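Local coordinates for breast cancer anti-estrogen resistance protein 1 (Mus musculus, PDB 5W93) that serves as a docking protein coordinating tyrosine kinase-based signalling in cell adhesion and migration, its C-terminal domain being captured here with the LD1 motif of paxillin, at residues L22-T26 with T124-R128; V52-H57 with L90-V94. The protein carries 2 engineered substitutions. All coordinates share one frame; numbering follows the deposited sequence.

Contact 1. Residues L22-T26 with T124-R128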
ATOM      1  N   LEU A  22      -2.061   3.623  -8.612  1.00 35.41           N
ATOM      2  CA  LEU A  22      -3.123   2.719  -8.188  1.00 42.20           C
ATOM      3  C   LEU A  22      -3.340   1.600  -9.210  1.00 44.56           C
ATOM      4  O   LEU A  22      -3.767   0.501  -8.854  1.00 39.71           O
ATOM      5  CB  LEU A  22      -4.416   3.499  -7.971  1.00 43.51           C
ATOM      6  CG  LEU A  22      -5.186   3.286  -6.672  1.00 52.11           C
ATOM      7  CD1 LEU A  22      -4.367   3.724  -5.476  1.00 52.71           C
ATOM      8  CD2 LEU A  22      -6.515   4.023  -6.701  1.00 53.26           C
ATOM      9  N   THR A  23      -3.040   1.895 -10.478  1.00 43.97           N
ATOM     10  CA  THR A  23      -3.066   0.900 -11.555  1.00 42.69           C
ATOM     11  C   THR A  23      -2.037  -0.204 -11.350  1.00 42.68           C
ATOM     12  O   THR A  23      -2.364  -1.393 -11.414  1.00 42.90           O
ATOM     13  CB  THR A  23      -2.800   1.546 -12.924  1.00 47.00           C
ATOM     14  OG1 THR A  23      -3.873   2.436 -13.252  1.00 44.75           O
ATOM     15  CG2 THR A  23      -2.668   0.480 -14.006  1.00 45.43           C
ATOM     16  N   THR A  24      -0.792   0.206 -11.129  1.00 38.25           N
ATOM     17  CA  THR A  24       0.292  -0.709 -10.813  1.00 37.82           C
ATOM     18  C   THR A  24      -0.043  -1.540  -9.567  1.00 33.77           C
ATOM     19  O   THR A  24       0.224  -2.751  -9.521  1.00 29.06           O
ATOM     20  CB  THR A  24       1.615   0.058 -10.587  1.00 45.97           C
ATOM     21  OG1 THR A  24       2.040   0.653 -11.817  1.00 53.38           O
ATOM     22  CG2 THR A  24       2.724  -0.872 -10.083  1.00 43.39           C
ATOM     23  N   LEU A  25      -0.616  -0.893  -8.555  1.00 25.73           N
ATOM     24  CA  LEU A  25      -0.950  -1.593  -7.314  1.00 24.55           C
ATOM     25  C   LEU A  25      -2.030  -2.631  -7.547  1.00 24.53           C
ATOM     26  O   LEU A  25      -1.948  -3.748  -7.035  1.00 26.18           O
ATOM     27  CB  LEU A  25      -1.397  -0.612  -6.232  1.00 26.85           C
ATOM     28  CG  LEU A  25      -1.788  -1.222  -4.885  1.00 26.32           C
ATOM     29  CD1 LEU A  25      -0.669  -2.105  -4.323  1.00 29.13           C
ATOM     30  CD2 LEU A  25      -2.122  -0.123  -3.898  1.00 30.23           C
ATOM     31  N   THR A  26      -3.046  -2.264  -8.323  1.00 23.07           N
ATOM     32  CA  THR A  26      -4.136  -3.179  -8.618  1.00 28.29           C
ATOM     33  C   THR A  26      -3.629  -4.408  -9.359  1.00 28.46           C
ATOM     34  O   THR A  26      -4.041  -5.524  -9.054  1.00 26.17           O
ATOM     35  CB  THR A  26      -5.236  -2.502  -9.454  1.00 36.34           C
ATOM     36  OG1 THR A  26      -5.651  -1.304  -8.794  1.00 35.47           O
ATOM     37  CG2 THR A  26      -6.429  -3.430  -9.591  1.00 41.54           C
ATOM     38  N   THR A 124      -6.024   1.870   0.247  1.00 24.22           N
ATOM     39  CA  THR A 124      -5.401   2.696  -0.795  1.00 20.05           C
ATOM     40  C   THR A 124      -6.453   3.325  -1.721  1.00 24.09           C
ATOM     41  O   THR A 124      -6.314   4.471  -2.156  1.00 23.78           O
ATOM     42  CB  THR A 124      -4.382   1.886  -1.646  1.00 24.43           C
ATOM     43  OG1 THR A 124      -5.032   0.777  -2.280  1.00 28.62           O
ATOM     44  CG2 THR A 124      -3.205   1.388  -0.775  1.00 19.66           C
ATOM     45  N   GLN A 125      -7.498   2.569  -2.017  1.00 22.62           N
ATOM     46  CA  GLN A 125      -8.620   3.101  -2.784  1.00 28.13           C
ATOM     47  C   GLN A 125      -9.293   4.236  -2.032  1.00 27.79           C
ATOM     48  O   GLN A 125      -9.705   5.229  -2.621  1.00 30.37           O
ATOM     49  CB  GLN A 125      -9.649   2.010  -3.083  1.00 34.55           C
ATOM     50  CG  GLN A 125      -9.184   0.996  -4.098  1.00 44.45           C
ATOM     51  CD  GLN A 125      -8.949   1.619  -5.459  1.00 58.66           C
ATOM     52  OE1 GLN A 125      -9.677   2.529  -5.882  1.00 59.09           O
ATOM     53  NE2 GLN A 125      -7.928   1.139  -6.151  1.00 59.08           N
ATOM     54  N   GLN A 126      -9.400   4.063  -0.717  1.00 23.75           N
ATOM     55  CA  GLN A 126      -9.995   5.059   0.149  1.00 26.66           C
ATOM     56  C   GLN A 126      -9.135   6.326   0.205  1.00 33.39           C
ATOM     57  O   GLN A 126      -9.656   7.441   0.148  1.00 24.77           O
ATOM     58  CB  GLN A 126     -10.182   4.465   1.539  1.00 27.05           C
ATOM     59  CG  GLN A 126     -11.009   5.282   2.450  1.00 34.47           C
ATOM     60  CD  GLN A 126     -11.488   4.460   3.596  1.00 36.35           C
ATOM     61  OE1 GLN A 126     -10.784   4.308   4.587  1.00 29.58           O
ATOM     62  NE2 GLN A 126     -12.681   3.892   3.462  1.00 41.20           N
ATOM     63  N   PHE A 127      -7.817   6.143   0.304  1.00 23.68           N
ATOM     64  CA  PHE A 127      -6.864   7.253   0.235  1.00 22.26           C
ATOM     65  C   PHE A 127      -7.081   8.076  -1.038  1.00 21.37           C
ATOM     66  O   PHE A 127      -7.201   9.296  -0.989  1.00 22.85           O
ATOM     67  CB  PHE A 127      -5.428   6.722   0.279  1.00 19.75           C
ATOM     68  CG  PHE A 127      -4.361   7.793   0.154  1.00 27.02           C
ATOM     69  CD1 PHE A 127      -4.501   9.028   0.782  1.00 23.35           C
ATOM     70  CD2 PHE A 127      -3.200   7.544  -0.581  1.00 31.13           C
ATOM     71  CE1 PHE A 127      -3.503  10.004   0.677  1.00 26.05           C
ATOM     72  CE2 PHE A 127      -2.193   8.510  -0.695  1.00 30.92           C
ATOM     73  CZ  PHE A 127      -2.345   9.744  -0.062  1.00 28.11           C
ATOM     74  N   ARG A 128      -7.158   7.393  -2.165  1.00 21.48           N
ATOM     75  CA  ARG A 128      -7.350   8.071  -3.447  1.00 24.96           C
ATOM     76  C   ARG A 128      -8.692   8.810  -3.489  1.00 31.30           C
ATOM     77  O   ARG A 128      -8.770   9.942  -3.963  1.00 24.25           O
ATOM     78  CB  ARG A 128      -7.257   7.071  -4.599  1.00 28.70           C
ATOM     79  CG  ARG A 128      -7.174   7.752  -5.965  1.00 47.51           C
ATOM     80  CD  ARG A 128      -8.120   7.144  -6.981  1.00 57.18           C
ATOM     81  NE  ARG A 128      -9.471   7.685  -6.890  1.00 67.71           N
ATOM     82  CZ  ARG A 128     -10.501   7.044  -6.348  1.00 71.17           C
ATOM     83  NH1 ARG A 128     -10.337   5.829  -5.838  1.00 71.70           N
ATOM     84  NH2 ARG A 128     -11.698   7.620  -6.315  1.00 69.55           N
TER
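Leu25 and Thr124 reach toward each other tip to tip where the first and last helices of a four-helix bundle run side by side, in the FAT-like C-terminal domain of p130Cas. The short segments are nearly antiparallel, at 166°, with axes 11.6 Å apart; the gap is bridged mostly by side chains, and no hydrogen bond crosses it. Leu25 CD2 meets both branches of Thr124, lying 3.4 Å from OG1 and 3.6 Å from CG2. The hydroxyl bonds to Gly121 O, with Leu120 O a further partner, so its polar end is satisfied within the helix while its flank packs against the leucine methyl. The main chain of Thr124 also contributes, since its O lies 3.9 Å from Leu22 CD1.

Gln125 starts out beside the interface, and a bend at chi2 (-64°) brings its amide back to Leu22. Leu22 CD2 approaches obliquely, above the amide plane and displaced toward the OE1–NE2 side, 3.3 Å from NE2; the contact is van der Waals. On the other helix, Leu22 O takes a bond from Thr26 OG1 at 2.6 Å and another from Thr26 N, from opposite faces of the carbonyl plane, which ties the threonine hydroxyl back to its own helix.

Arg128 crosses Leu22 at about a right angle, and its side chain also touches Leu15 and Glu19 of helix 5-37. Leu22 CD2 rests 3.5 Å from Arg128 CD and 3.8 Å from Arg128 CB, and lies at the edge of the guanidinium, near its plane.

Contact 2. Residues V52-H57 with L90-V94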
ATOM      1  N   VAL A  52       3.628  -6.154  -4.187  1.00 22.03           N
ATOM      2  CA  VAL A  52       2.534  -5.390  -3.580  1.00 20.41           C
ATOM      3  C   VAL A  52       3.075  -4.258  -2.705  1.00 20.37           C
ATOM      4  O   VAL A  52       2.611  -3.122  -2.772  1.00 19.88           O
ATOM      5  CB  VAL A  52       1.615  -6.299  -2.733  1.00 21.03           C
ATOM      6  CG1 VAL A  52       0.710  -5.468  -1.853  1.00 20.35           C
ATOM      7  CG2 VAL A  52       0.785  -7.200  -3.651  1.00 24.01           C
ATOM      8  N   ILE A  53       4.074  -4.587  -1.893  1.00 19.11           N
ATOM      9  CA  ILE A  53       4.681  -3.636  -0.975  1.00 19.91           C
ATOM     10  C   ILE A  53       5.367  -2.497  -1.735  1.00 22.60           C
ATOM     11  O   ILE A  53       5.168  -1.318  -1.449  1.00 24.64           O
ATOM     12  CB  ILE A  53       5.710  -4.355  -0.064  1.00 21.07           C
ATOM     13  CG1 ILE A  53       4.976  -5.296   0.890  1.00 25.65           C
ATOM     14  CG2 ILE A  53       6.545  -3.357   0.719  1.00 20.15           C
ATOM     15  CD1 ILE A  53       5.910  -6.312   1.579  1.00 29.27           C
ATOM     16  N   LEU A  54       6.182  -2.857  -2.709  1.00 22.33           N
ATOM     17  CA  LEU A  54       6.861  -1.849  -3.502  1.00 24.76           C
ATOM     18  C   LEU A  54       5.884  -0.890  -4.198  1.00 20.84           C
ATOM     19  O   LEU A  54       6.073   0.324  -4.178  1.00 24.33           O
ATOM     20  CB  LEU A  54       7.770  -2.558  -4.499  1.00 28.53           C
ATOM     21  CG  LEU A  54       8.026  -2.116  -5.925  1.00 55.22           C
ATOM     22  CD1 LEU A  54       8.929  -0.892  -5.950  1.00 66.56           C
ATOM     23  CD2 LEU A  54       8.692  -3.303  -6.583  1.00 62.26           C
ATOM     24  N   SER A  55       4.819  -1.425  -4.776  1.00 20.64           N
ATOM     25  CA  SER A  55       3.885  -0.591  -5.528  1.00 22.51           C
ATOM     26  C   SER A  55       3.003   0.264  -4.587  1.00 30.63           C
ATOM     27  O   SER A  55       2.752   1.436  -4.870  1.00 24.73           O
ATOM     28  CB  SER A  55       3.033  -1.463  -6.461  1.00 27.37           C
ATOM     29  OG  SER A  55       2.185  -2.341  -5.727  1.00 43.01           O
ATOM     30  N   ALA A  56       2.557  -0.295  -3.463  1.00 24.41           N
ATOM     31  CA  ALA A  56       1.820   0.497  -2.486  1.00 21.14           C
ATOM     32  C   ALA A  56       2.695   1.564  -1.812  1.00 23.58           C
ATOM     33  O   ALA A  56       2.197   2.627  -1.422  1.00 21.17           O
ATOM     34  CB  ALA A  56       1.192  -0.403  -1.418  1.00 26.85           C
ATOM     35  N   HIS A  57       3.990   1.278  -1.657  1.00 22.07           N
ATOM     36  CA  HIS A  57       4.881   2.230  -1.008  1.00 22.18           C
ATOM     37  C   HIS A  57       4.927   3.542  -1.826  1.00 21.88           C
ATOM     38  O   HIS A  57       5.125   4.622  -1.281  1.00 25.16           O
ATOM     39  CB  HIS A  57       6.292   1.639  -0.838  1.00 21.99           C
ATOM     40  CG  HIS A  57       7.175   2.440   0.060  1.00 27.87           C
ATOM     41  ND1 HIS A  57       7.917   3.514  -0.389  1.00 29.98           N
ATOM     42  CD2 HIS A  57       7.443   2.333   1.387  1.00 26.21           C
ATOM     43  CE1 HIS A  57       8.595   4.033   0.618  1.00 31.80           C
ATOM     44  NE2 HIS A  57       8.330   3.328   1.706  1.00 32.43           N
ATOM     45  N   LEU A  90       1.702  -2.124   5.404  1.00 22.77           N
ATOM     46  CA  LEU A  90       2.888  -2.697   4.762  1.00 19.33           C
ATOM     47  C   LEU A  90       3.692  -3.550   5.747  1.00 24.39           C
ATOM     48  O   LEU A  90       4.160  -4.621   5.373  1.00 23.37           O
ATOM     49  CB  LEU A  90       3.785  -1.612   4.151  1.00 19.49           C
ATOM     50  CG  LEU A  90       3.186  -0.812   2.980  1.00 24.93           C
ATOM     51  CD1 LEU A  90       4.254  -0.013   2.238  1.00 20.83           C
ATOM     52  CD2 LEU A  90       2.462  -1.731   2.021  1.00 21.83           C
ATOM     53  N   ARG A  91       3.862  -3.086   6.987  1.00 21.79           N
ATOM     54  CA  ARG A  91       4.560  -3.899   7.994  1.00 26.00           C
ATOM     55  C   ARG A  91       3.769  -5.166   8.306  1.00 20.22           C
ATOM     56  O   ARG A  91       4.351  -6.237   8.505  1.00 24.62           O
ATOM     57  CB  ARG A  91       4.811  -3.103   9.281  1.00 31.37           C
ATOM     58  CG  ARG A  91       5.875  -2.034   9.134  1.00 32.19           C
ATOM     59  CD  ARG A  91       6.197  -1.365  10.466  1.00 39.40           C
ATOM     60  NE  ARG A  91       5.107  -0.525  10.949  1.00 47.78           N
ATOM     61  CZ  ARG A  91       5.041   0.790  10.756  1.00 57.99           C
ATOM     62  NH1 ARG A  91       6.006   1.406  10.088  1.00 61.63           N
ATOM     63  NH2 ARG A  91       4.015   1.491  11.228  1.00 54.91           N
ATOM     64  N   GLY A  92       2.447  -5.037   8.351  1.00 20.96           N
ATOM     65  CA  GLY A  92       1.563  -6.170   8.544  1.00 21.59           C
ATOM     66  C   GLY A  92       1.706  -7.198   7.429  1.00 25.96           C
ATOM     67  O   GLY A  92       1.674  -8.412   7.673  1.00 27.10           O
ATOM     68  N   ILE A  93       1.845  -6.724   6.197  1.00 21.98           N
ATOM     69  CA  ILE A  93       2.062  -7.620   5.069  1.00 22.26           C
ATOM     70  C   ILE A  93       3.439  -8.309   5.161  1.00 21.30           C
ATOM     71  O   ILE A  93       3.542  -9.508   4.885  1.00 22.28           O
ATOM     72  CB  ILE A  93       1.918  -6.869   3.742  1.00 24.56           C
ATOM     73  CG1 ILE A  93       0.456  -6.423   3.583  1.00 25.19           C
ATOM     74  CG2 ILE A  93       2.328  -7.754   2.569  1.00 20.13           C
ATOM     75  CD1 ILE A  93       0.229  -5.447   2.495  1.00 25.98           C
ATOM     76  N   VAL A  94       4.483  -7.584   5.559  1.00 18.58           N
ATOM     77  CA  VAL A  94       5.786  -8.232   5.760  1.00 22.57           C
ATOM     78  C   VAL A  94       5.672  -9.331   6.853  1.00 27.90           C
ATOM     79  O   VAL A  94       6.119 -10.455   6.654  1.00 23.72           O
ATOM     80  CB  VAL A  94       6.878  -7.205   6.140  1.00 23.32           C
ATOM     81  CG1 VAL A  94       8.185  -7.893   6.554  1.00 22.43           C
ATOM     82  CG2 VAL A  94       7.121  -6.241   4.967  1.00 21.03           C
TER
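Ile53 CD1 and Val94 CG2, 3.6 Å apart, make the tightest methyl-to-methyl meeting between these segments, the two side chains crossing at about a right angle. Ile53 also slides past Ile93 in the opposite direction, its CG1 lying 4.0 Å from Ile93 CG2. One turn earlier on helix 73-102, Leu90 forks over the backbone of the facing helix. Its CD2 lies 3.9 Å from Ala56 CB, while CD1 settles 4.0 Å from Ile53 O and equally far from His57 CA. That same methyl lies at the edge of the imidazole, near its plane, 4.0 Å from His57 CD2. Leu90 starts beside the interface, and chi1 (-65°) together with chi2 (-166°) turns both methyls onto the opposite helix.

Here the second and third helices of the four-helix bundle, 42-69 and 73-102, pair, antiparallel at 174° with local axes 10.5 Å apart, and all seven touching residues are buried. Inward, the pair is backed by the other two helices: Leu120 of helix 107-135 packs on Val52, Ala56 and Ile93, and Leu25 of helix 5-37 on Ala56.

The outer side carries the bound paxillin LD1 peptide, which packs on Ile53, His57 and Val94. These side chains thus join the two helices and also form part of the binding surface. His57 NE2 is hydrogen-bonded to the peptide backbone. Arg91, whose CB points away from helix 42-69, forms salt bridges through NH1 with an acidic peptide side chain and through NH2 with Asp88 OD1.

Overall arrangement
From the N terminus, helix 5-37 supplies the first half of contact 1, whose partner comes only in helix 107-135, so its closure spans 97 intervening residues, 86 of them helical. Within that long loop, helices 42-69 and 73-102 meet in contact 2, a smaller closure with 32 residues between its segments. The two loops nest without crossing: contact 1 ties the first helix to the last, contact 2 the second to the third. Their centres lie about 12 Å apart, and they touch where helices 5-37 and 42-69 pack, Leu25 CD1 lying 3.2 Å from Ser55 OG and Thr24 CG2 3.7 Å from Ser55 CB.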